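Local coordinates for protein kappa-carrageenase (Pseudoalteromonas carrageenovora, PDB 1DYP) that hydrolyses internal beta-1,4-linkages between D-galactose 4-sulfate and 3,6-anhydro-D-galactose in kappa-carrageenan, here as its family 16 glycoside hydrolase catalytic domain, at residues A[108-113]-A[187-192]; A[143-148]-A[232-237]; A[236-239]-A[244-247]. The protein carries 1 engineered substitution. One frame throughout, in Å; residues are numbered along the deposited sequence.

Contact 1 (A[108-113]-A[187-192])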
loop_
_atom_site.group_PDB
_atom_site.type_symbol
_atom_site.label_atom_id
_atom_site.label_comp_id
_atom_site.label_asym_id
_atom_site.label_seq_id
_atom_site.Cartn_x
_atom_site.Cartn_y
_atom_site.Cartn_z
ATOM N N SER A 108 -11.396 -1.986 -12.325
ATOM C CA SER A 108 -12.342 -1.260 -13.167
ATOM C C SER A 108 -13.407 -0.504 -12.384
ATOM O O SER A 108 -13.838 0.569 -12.790
ATOM C CB SER A 108 -13.024 -2.219 -14.145
ATOM O OG SER A 108 -13.862 -3.131 -13.462
ATOM N N THR A 109 -13.822 -1.063 -11.255
ATOM C CA THR A 109 -14.849 -0.437 -10.434
ATOM C C THR A 109 -14.364 0.794 -9.675
ATOM O O THR A 109 -13.286 0.793 -9.085
ATOM C CB THR A 109 -15.424 -1.459 -9.436
ATOM O OG1 THR A 109 -16.082 -2.500 -10.170
ATOM C CG2 THR A 109 -16.418 -0.798 -8.480
ATOM N N PHE A 110 -15.170 1.851 -9.715
ATOM C CA PHE A 110 -14.866 3.095 -9.020
ATOM C C PHE A 110 -16.142 3.908 -8.863
ATOM O O PHE A 110 -16.872 4.118 -9.830
ATOM C CB PHE A 110 -13.852 3.942 -9.788
ATOM C CG PHE A 110 -13.612 5.291 -9.167
ATOM C CD1 PHE A 110 -12.822 5.417 -8.027
ATOM C CD2 PHE A 110 -14.212 6.434 -9.696
ATOM C CE1 PHE A 110 -12.631 6.658 -7.420
ATOM C CE2 PHE A 110 -14.031 7.682 -9.094
ATOM C CZ PHE A 110 -13.238 7.793 -7.953
ATOM N N PRO A 111 -16.417 4.400 -7.647
ATOM C CA PRO A 111 -15.600 4.232 -6.440
ATOM C C PRO A 111 -15.905 2.937 -5.697
ATOM O O PRO A 111 -16.909 2.272 -5.968
ATOM C CB PRO A 111 -15.967 5.457 -5.615
ATOM C CG PRO A 111 -17.434 5.606 -5.918
ATOM C CD PRO A 111 -17.493 5.381 -7.418
ATOM N N GLY A 112 -15.027 2.583 -4.762
ATOM C CA GLY A 112 -15.247 1.381 -3.979
ATOM C C GLY A 112 -13.995 0.650 -3.538
ATOM O O GLY A 112 -13.994 0.019 -2.482
ATOM N N VAL A 113 -12.933 0.716 -4.338
ATOM C CA VAL A 113 -11.687 0.034 -3.989
ATOM C C VAL A 113 -10.460 0.867 -4.303
ATOM O O VAL A 113 -10.491 1.755 -5.160
ATOM C CB VAL A 113 -11.536 -1.319 -4.728
ATOM C CG1 VAL A 113 -12.692 -2.242 -4.362
ATOM C CG2 VAL A 113 -11.473 -1.096 -6.233
ATOM N N ASP A 187 -6.323 7.438 -17.150
ATOM C CA ASP A 187 -7.222 6.708 -16.264
ATOM C C ASP A 187 -6.381 5.520 -15.806
ATOM O O ASP A 187 -5.974 4.694 -16.618
ATOM C CB ASP A 187 -8.446 6.211 -17.037
ATOM C CG ASP A 187 -9.489 5.595 -16.134
ATOM O OD1 ASP A 187 -9.110 4.847 -15.210
ATOM O OD2 ASP A 187 -10.692 5.852 -16.352
ATOM N N PRO A 188 -6.107 5.415 -14.498
ATOM C CA PRO A 188 -5.293 4.295 -14.011
ATOM C C PRO A 188 -5.910 2.913 -14.182
ATOM O O PRO A 188 -5.250 1.907 -13.938
ATOM C CB PRO A 188 -5.060 4.651 -12.549
ATOM C CG PRO A 188 -6.326 5.347 -12.177
ATOM C CD PRO A 188 -6.598 6.239 -13.378
ATOM N N ARG A 189 -7.168 2.867 -14.607
ATOM C CA ARG A 189 -7.853 1.596 -14.810
ATOM C C ARG A 189 -7.631 1.101 -16.235
ATOM O O ARG A 189 -8.005 -0.021 -16.577
ATOM C CB ARG A 189 -9.349 1.767 -14.561
ATOM C CG ARG A 189 -9.685 2.255 -13.166
ATOM C CD ARG A 189 -11.162 2.563 -13.047
ATOM N NE ARG A 189 -11.535 3.687 -13.900
ATOM C CZ ARG A 189 -12.770 4.160 -14.004
ATOM N NH1 ARG A 189 -13.755 3.600 -13.315
ATOM N NH2 ARG A 189 -13.016 5.208 -14.779
ATOM N N ASN A 190 -7.019 1.943 -17.059
ATOM C CA ASN A 190 -6.762 1.591 -18.448
ATOM C C ASN A 190 -5.310 1.208 -18.688
ATOM O O ASN A 190 -4.415 2.051 -18.635
ATOM C CB ASN A 190 -7.120 2.755 -19.367
ATOM C CG ASN A 190 -7.158 2.343 -20.822
ATOM O OD1 ASN A 190 -8.117 1.713 -21.271
ATOM N ND2 ASN A 190 -6.104 2.672 -21.562
ATOM N N ASP A 191 -5.085 -0.070 -18.970
ATOM C CA ASP A 191 -3.744 -0.572 -19.229
ATOM C C ASP A 191 -2.875 -0.454 -17.982
ATOM O O ASP A 191 -3.325 0.004 -16.930
ATOM C CB ASP A 191 -3.091 0.207 -20.374
ATOM C CG ASP A 191 -2.152 -0.649 -21.204
ATOM O OD1 ASP A 191 -1.485 -1.540 -20.639
ATOM O OD2 ASP A 191 -2.072 -0.421 -22.430
ATOM N N PHE A 192 -1.621 -0.857 -18.117
ATOM C CA PHE A 192 -0.689 -0.813 -17.008
ATOM C C PHE A 192 0.144 0.452 -17.004
ATOM O O PHE A 192 0.450 1.017 -18.052
ATOM C CB PHE A 192 0.232 -2.031 -17.052
ATOM C CG PHE A 192 -0.475 -3.326 -16.803
ATOM C CD1 PHE A 192 -1.226 -3.933 -17.806
ATOM C CD2 PHE A 192 -0.422 -3.924 -15.550
ATOM C CE1 PHE A 192 -1.916 -5.119 -17.559
ATOM C CE2 PHE A 192 -1.106 -5.108 -15.291
ATOM C CZ PHE A 192 -1.856 -5.708 -16.298
#
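Arg189 reaches across to the loop at Ser108 and meets its backbone, not its side chain. Its NH1 donates to Ser108 O at 3.1 Å. The bond is bent, with an angle of 137° at the hydrogen, and the oxygen lies well out of the guanidinium plane. The carbonyl also rests against the aliphatic part of the arginine, with Arg189 CD 3.3 Å from Ser108 O. Arg189 NH1 also packs on Phe110 CB at 3.5 Å, roughly at right angles to the bond to Ser108 O. This is the close part of the contact. The arginine is held firmly from its own side. Asp187 grips it side-on: Arg189 NE donates to Asp187 OD1 at 3.0 Å, and Arg189 NH2 forms a salt bridge with Asp187 OD2 at 2.9 Å. Both bonds lie near the guanidinium plane and use syn lone pairs, which should fix the rotation of the group. Asp187 OD1 also accepts from Arg189 N, 2.8 Å away. That bond makes an Asx turn, inside a type I beta turn from Asp187 to Asn190. The two loops precede strands 113-120 and 193-199 of the family 16 beta-sandwich, and Phe110 lies about 7 Å, side chain to side chain, from the substrate-recognition residue Arg234. Phe110 starts toward the arginine at CB, but its ring leads off, with CG anti to the backbone N (chi1 175°), and packs on Thr144 and Val149. The loose, solvent side is at Ser108, which points its CB away from Arg189 and is exposed.

Contact 2 (A[143-148]-A[232-237])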
loop_
_atom_site.group_PDB
_atom_site.type_symbol
_atom_site.label_atom_id
_atom_site.label_comp_id
_atom_site.label_asym_id
_atom_site.label_seq_id
_atom_site.Cartn_x
_atom_site.Cartn_y
_atom_site.Cartn_z
ATOM N N LEU A 143 -4.332 4.173 -5.462
ATOM C CA LEU A 143 -5.193 4.593 -6.549
ATOM C C LEU A 143 -6.663 4.638 -6.190
ATOM O O LEU A 143 -7.117 4.006 -5.235
ATOM C CB LEU A 143 -5.021 3.647 -7.742
ATOM C CG LEU A 143 -3.656 3.612 -8.425
ATOM C CD1 LEU A 143 -3.615 2.465 -9.430
ATOM C CD2 LEU A 143 -3.400 4.943 -9.114
ATOM N N THR A 144 -7.389 5.412 -6.982
ATOM C CA THR A 144 -8.829 5.542 -6.878
ATOM C C THR A 144 -9.457 5.558 -5.485
ATOM O O THR A 144 -10.404 4.820 -5.224
ATOM C CB THR A 144 -9.499 4.426 -7.731
ATOM O OG1 THR A 144 -9.079 3.132 -7.268
ATOM C CG2 THR A 144 -9.083 4.569 -9.190
ATOM N N GLN A 145 -8.942 6.397 -4.591
ATOM C CA GLN A 145 -9.530 6.491 -3.260
ATOM C C GLN A 145 -9.999 7.914 -2.972
ATOM O O GLN A 145 -10.361 8.243 -1.844
ATOM C CB GLN A 145 -8.548 6.024 -2.179
ATOM C CG GLN A 145 -7.331 6.905 -1.977
ATOM C CD GLN A 145 -6.561 6.539 -0.718
ATOM O OE1 GLN A 145 -6.952 5.633 0.024
ATOM N NE2 GLN A 145 -5.464 7.247 -0.466
ATOM N N LYS A 146 -9.989 8.758 -4.000
ATOM C CA LYS A 146 -10.442 10.139 -3.858
ATOM C C LYS A 146 -11.715 10.341 -4.682
ATOM O O LYS A 146 -12.240 9.389 -5.261
ATOM C CB LYS A 146 -9.345 11.114 -4.295
ATOM C CG LYS A 146 -8.143 11.194 -3.344
ATOM C CD LYS A 146 -8.516 11.846 -2.014
ATOM C CE LYS A 146 -7.286 12.112 -1.141
ATOM N NZ LYS A 146 -6.705 10.875 -0.565
ATOM N N SER A 147 -12.209 11.574 -4.746
ATOM C CA SER A 147 -13.448 11.856 -5.470
ATOM C C SER A 147 -13.395 11.589 -6.974
ATOM O O SER A 147 -14.363 11.096 -7.552
ATOM C CB SER A 147 -13.884 13.307 -5.227
ATOM O OG SER A 147 -13.060 14.219 -5.926
ATOM N N ALA A 148 -12.272 11.923 -7.604
ATOM C CA ALA A 148 -12.107 11.723 -9.041
ATOM C C ALA A 148 -11.178 10.544 -9.294
ATOM O O ALA A 148 -10.158 10.387 -8.624
ATOM C CB ALA A 148 -11.549 12.981 -9.688
ATOM N N GLY A 232 -7.586 -2.303 -1.081
ATOM C CA GLY A 232 -8.452 -2.043 0.053
ATOM C C GLY A 232 -9.831 -1.566 -0.348
ATOM O O GLY A 232 -10.069 -1.209 -1.498
ATOM N N LEU A 233 -10.740 -1.559 0.619
ATOM C CA LEU A 233 -12.113 -1.124 0.397
ATOM C C LEU A 233 -12.216 0.366 0.724
ATOM O O LEU A 233 -11.507 0.870 1.602
ATOM C CB LEU A 233 -13.055 -1.930 1.297
ATOM C CG LEU A 233 -14.537 -1.979 0.932
ATOM C CD1 LEU A 233 -14.739 -2.733 -0.387
ATOM C CD2 LEU A 233 -15.297 -2.669 2.061
ATOM N N ARG A 234 -13.105 1.064 0.022
ATOM C CA ARG A 234 -13.294 2.498 0.225
ATOM C C ARG A 234 -14.759 2.884 0.069
ATOM O O ARG A 234 -15.611 2.035 -0.199
ATOM C CB ARG A 234 -12.461 3.287 -0.796
ATOM C CG ARG A 234 -10.954 3.087 -0.683
ATOM C CD ARG A 234 -10.408 3.698 0.602
ATOM N NE ARG A 234 -8.945 3.717 0.641
ATOM C CZ ARG A 234 -8.187 2.724 1.094
ATOM N NH1 ARG A 234 -8.746 1.613 1.555
ATOM N NH2 ARG A 234 -6.865 2.852 1.098
ATOM N N ALA A 235 -15.044 4.168 0.250
ATOM C CA ALA A 235 -16.399 4.674 0.089
ATOM C C ALA A 235 -16.822 4.258 -1.320
ATOM O O ALA A 235 -16.010 4.269 -2.244
ATOM C CB ALA A 235 -16.404 6.195 0.223
ATOM N N PRO A 236 -18.109 3.955 -1.522
ATOM C CA PRO A 236 -19.243 3.976 -0.593
ATOM C C PRO A 236 -19.426 2.791 0.356
ATOM O O PRO A 236 -20.501 2.638 0.938
ATOM C CB PRO A 236 -20.428 4.109 -1.533
ATOM C CG PRO A 236 -20.015 3.202 -2.665
ATOM C CD PRO A 236 -18.554 3.570 -2.878
ATOM N N HIS A 237 -18.397 1.969 0.528
ATOM C CA HIS A 237 -18.515 0.794 1.387
ATOM C C HIS A 237 -17.845 0.947 2.738
ATOM O O HIS A 237 -17.781 -0.004 3.518
ATOM C CB HIS A 237 -17.932 -0.412 0.661
ATOM C CG HIS A 237 -18.459 -0.569 -0.728
ATOM N ND1 HIS A 237 -19.794 -0.780 -0.991
ATOM C CD2 HIS A 237 -17.843 -0.495 -1.931
ATOM C CE1 HIS A 237 -19.980 -0.828 -2.297
ATOM N NE2 HIS A 237 -18.812 -0.656 -2.891
#
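Gln145 and Arg234 face each other through an amide oxygen and one edge of a guanidinium group. Arg234 presents NE and NH2 side-on, and both donate to the single atom Gln145 OE1. Arg234 NE is 2.8 Å from Gln145 OE1, and Arg234 NH2 is 3.0 Å from it. OE1 lies almost in the guanidinium plane. The amide is turned 41° against that plane, so the two donors meet the oxygen differently: NE comes in the carbonyl plane, while NH2 is tilted from it by 26°. The stems also touch, with Gln145 CB 3.7 Å from Arg234 NE. The arginine chain bends at chi2 (-68°), which folds the guanidinium back so that Arg234 NH1 can donate to Leu233 O at 2.9 Å. All three guanidinium nitrogens thus have an acceptor. The contact joins the loop after strand 141-142 to the turn just past the end of strand 225-233, at the tunnel-shaped active site of this family 16 enzyme. Arg234 is important for substrate recognition. Its NH2 also makes a long, weak ion pair with the proton donor Glu142. At the far end of the glutamine amide, NE2 bonds to Asp153, so both ends of the amide are used and its rotation is probably fixed. With an alanine at Arg234 both donors to Gln145 OE1 and the charge near Glu142 are gone, and the glutamine amide would probably lose its grip at that end and be freer to turn. Trp41 and Ser114 pack on the arginine from outside the two segments.

Contact 3 (A[236-239]-A[244-247])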
loop_
_atom_site.group_PDB
_atom_site.type_symbol
_atom_site.label_atom_id
_atom_site.label_comp_id
_atom_site.label_asym_id
_atom_site.label_seq_id
_atom_site.Cartn_x
_atom_site.Cartn_y
_atom_site.Cartn_z
ATOM N N PRO A 236 -18.109 3.955 -1.522
ATOM C CA PRO A 236 -19.243 3.976 -0.593
ATOM C C PRO A 236 -19.426 2.791 0.356
ATOM O O PRO A 236 -20.501 2.638 0.938
ATOM C CB PRO A 236 -20.428 4.109 -1.533
ATOM C CG PRO A 236 -20.015 3.202 -2.665
ATOM C CD PRO A 236 -18.554 3.570 -2.878
ATOM N N HIS A 237 -18.397 1.969 0.528
ATOM C CA HIS A 237 -18.515 0.794 1.387
ATOM C C HIS A 237 -17.845 0.947 2.738
ATOM O O HIS A 237 -17.781 -0.004 3.518
ATOM C CB HIS A 237 -17.932 -0.412 0.661
ATOM C CG HIS A 237 -18.459 -0.569 -0.728
ATOM N ND1 HIS A 237 -19.794 -0.780 -0.991
ATOM C CD2 HIS A 237 -17.843 -0.495 -1.931
ATOM C CE1 HIS A 237 -19.980 -0.828 -2.297
ATOM N NE2 HIS A 237 -18.812 -0.656 -2.891
ATOM N N THR A 238 -17.372 2.153 3.022
ATOM C CA THR A 238 -16.678 2.409 4.273
ATOM C C THR A 238 -16.970 3.779 4.852
ATOM O O THR A 238 -17.492 4.668 4.180
ATOM C CB THR A 238 -15.151 2.355 4.078
ATOM O OG1 THR A 238 -14.763 3.387 3.160
ATOM C CG2 THR A 238 -14.715 1.006 3.523
ATOM N N GLN A 239 -16.613 3.919 6.124
ATOM C CA GLN A 239 -16.716 5.171 6.854
ATOM C C GLN A 239 -15.344 5.241 7.505
ATOM O O GLN A 239 -14.699 4.211 7.704
ATOM C CB GLN A 239 -17.786 5.114 7.946
ATOM C CG GLN A 239 -19.196 4.839 7.456
ATOM C CD GLN A 239 -19.731 5.906 6.514
ATOM O OE1 GLN A 239 -19.112 6.955 6.313
ATOM N NE2 GLN A 239 -20.898 5.642 5.937
ATOM N N GLN A 244 -9.520 4.784 11.688
ATOM C CA GLN A 244 -9.718 3.464 11.101
ATOM C C GLN A 244 -10.994 3.423 10.280
ATOM O O GLN A 244 -11.837 4.316 10.374
ATOM C CB GLN A 244 -9.818 2.405 12.195
ATOM C CG GLN A 244 -11.130 2.489 12.965
ATOM C CD GLN A 244 -11.346 1.323 13.900
ATOM O OE1 GLN A 244 -10.727 1.238 14.957
ATOM N NE2 GLN A 244 -12.230 0.408 13.510
ATOM N N PHE A 245 -11.134 2.372 9.480
ATOM C CA PHE A 245 -12.322 2.196 8.664
ATOM C C PHE A 245 -13.382 1.423 9.426
ATOM O O PHE A 245 -13.083 0.637 10.329
ATOM C CB PHE A 245 -12.004 1.414 7.385
ATOM C CG PHE A 245 -11.294 2.214 6.335
ATOM C CD1 PHE A 245 -11.920 3.291 5.717
ATOM C CD2 PHE A 245 -10.000 1.877 5.948
ATOM C CE1 PHE A 245 -11.270 4.022 4.725
ATOM C CE2 PHE A 245 -9.338 2.601 4.958
ATOM C CZ PHE A 245 -9.976 3.677 4.346
ATOM N N TYR A 246 -14.627 1.673 9.045
ATOM C CA TYR A 246 -15.788 0.994 9.589
ATOM C C TYR A 246 -16.633 0.706 8.359
ATOM O O TYR A 246 -16.542 1.416 7.359
ATOM C CB TYR A 246 -16.571 1.889 10.550
ATOM C CG TYR A 246 -15.984 1.962 11.939
ATOM C CD1 TYR A 246 -14.915 2.806 12.222
ATOM C CD2 TYR A 246 -16.491 1.167 12.968
ATOM C CE1 TYR A 246 -14.363 2.860 13.499
ATOM C CE2 TYR A 246 -15.947 1.211 14.249
ATOM C CZ TYR A 246 -14.883 2.061 14.506
ATOM O OH TYR A 246 -14.346 2.118 15.771
ATOM N N PRO A 247 -17.445 -0.355 8.396
ATOM C CA PRO A 247 -18.263 -0.636 7.218
ATOM C C PRO A 247 -19.412 0.359 7.104
ATOM O O PRO A 247 -19.874 0.899 8.110
ATOM C CB PRO A 247 -18.750 -2.061 7.468
ATOM C CG PRO A 247 -18.826 -2.136 8.962
ATOM C CD PRO A 247 -17.587 -1.410 9.416
#
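Strand residues Thr238 and Gln239 pair antiparallel with 244-247, with Gln239 and Tyr246 as a hydrogen-bonded pair and Thr238 and Pro247 as a non-hydrogen-bonded one. Gln239 N donates to Tyr246 O at 2.8 Å, and Tyr246 N returns a bond to Gln239 O at 2.9 Å. Each oxygen also takes a CA-H...O contact: Thr238 CA lies 3.2 Å from Tyr246 O, and Phe245 CA lies 3.3 Å from Gln239 O. Among the side chains, Thr238 meets the Phe245 ring obliquely, with Thr238 CB 3.7 Å from Phe245 CD1. The carbonyl oxygen of Gln239 sits at the edge of the same ring, with Gln239 O 3.5 Å from Phe245 CD1. Gln239 and Tyr246 share one sheet face, where Gln239 CB is 4.3 Å from Tyr246 CB. Their ends then part. CG of Gln239 stands beside its backbone N (chi1 -61°), near Pro247 O; the chain then bends at chi2 and leads away. The Tyr246 hydroxyl bonds to Asp70 and Cys72. Phe245 also packs on Arg234 and meets Trp240 edge to face. This is a two-stranded beta hairpin, set beside the substrate-recognition residue of the active-site tunnel.

Overall arrangement
From the N terminus, the loop 108-113 comes first, between strands 98-105 and 113-120. The chain passes the catalytic strand 133-139 and reaches 143-148. At 187-192 contact 1 closes a loop of 73 residues. Contact 2 opens inside that loop and closes beyond it, at 232-237, so the two cross. They also touch: Gly112 O lies 2.9 Å from Arg234 N, and Val113 O lies 2.9 Å from Thr144 OG1. Contact 3 starts at Pro236 and His237, where contact 2 ends, and closes a short hairpin at 244-247. It follows contact 1 in series. Together they tie sandwich loops, the end of strand 225-233 and the hairpin around Arg234.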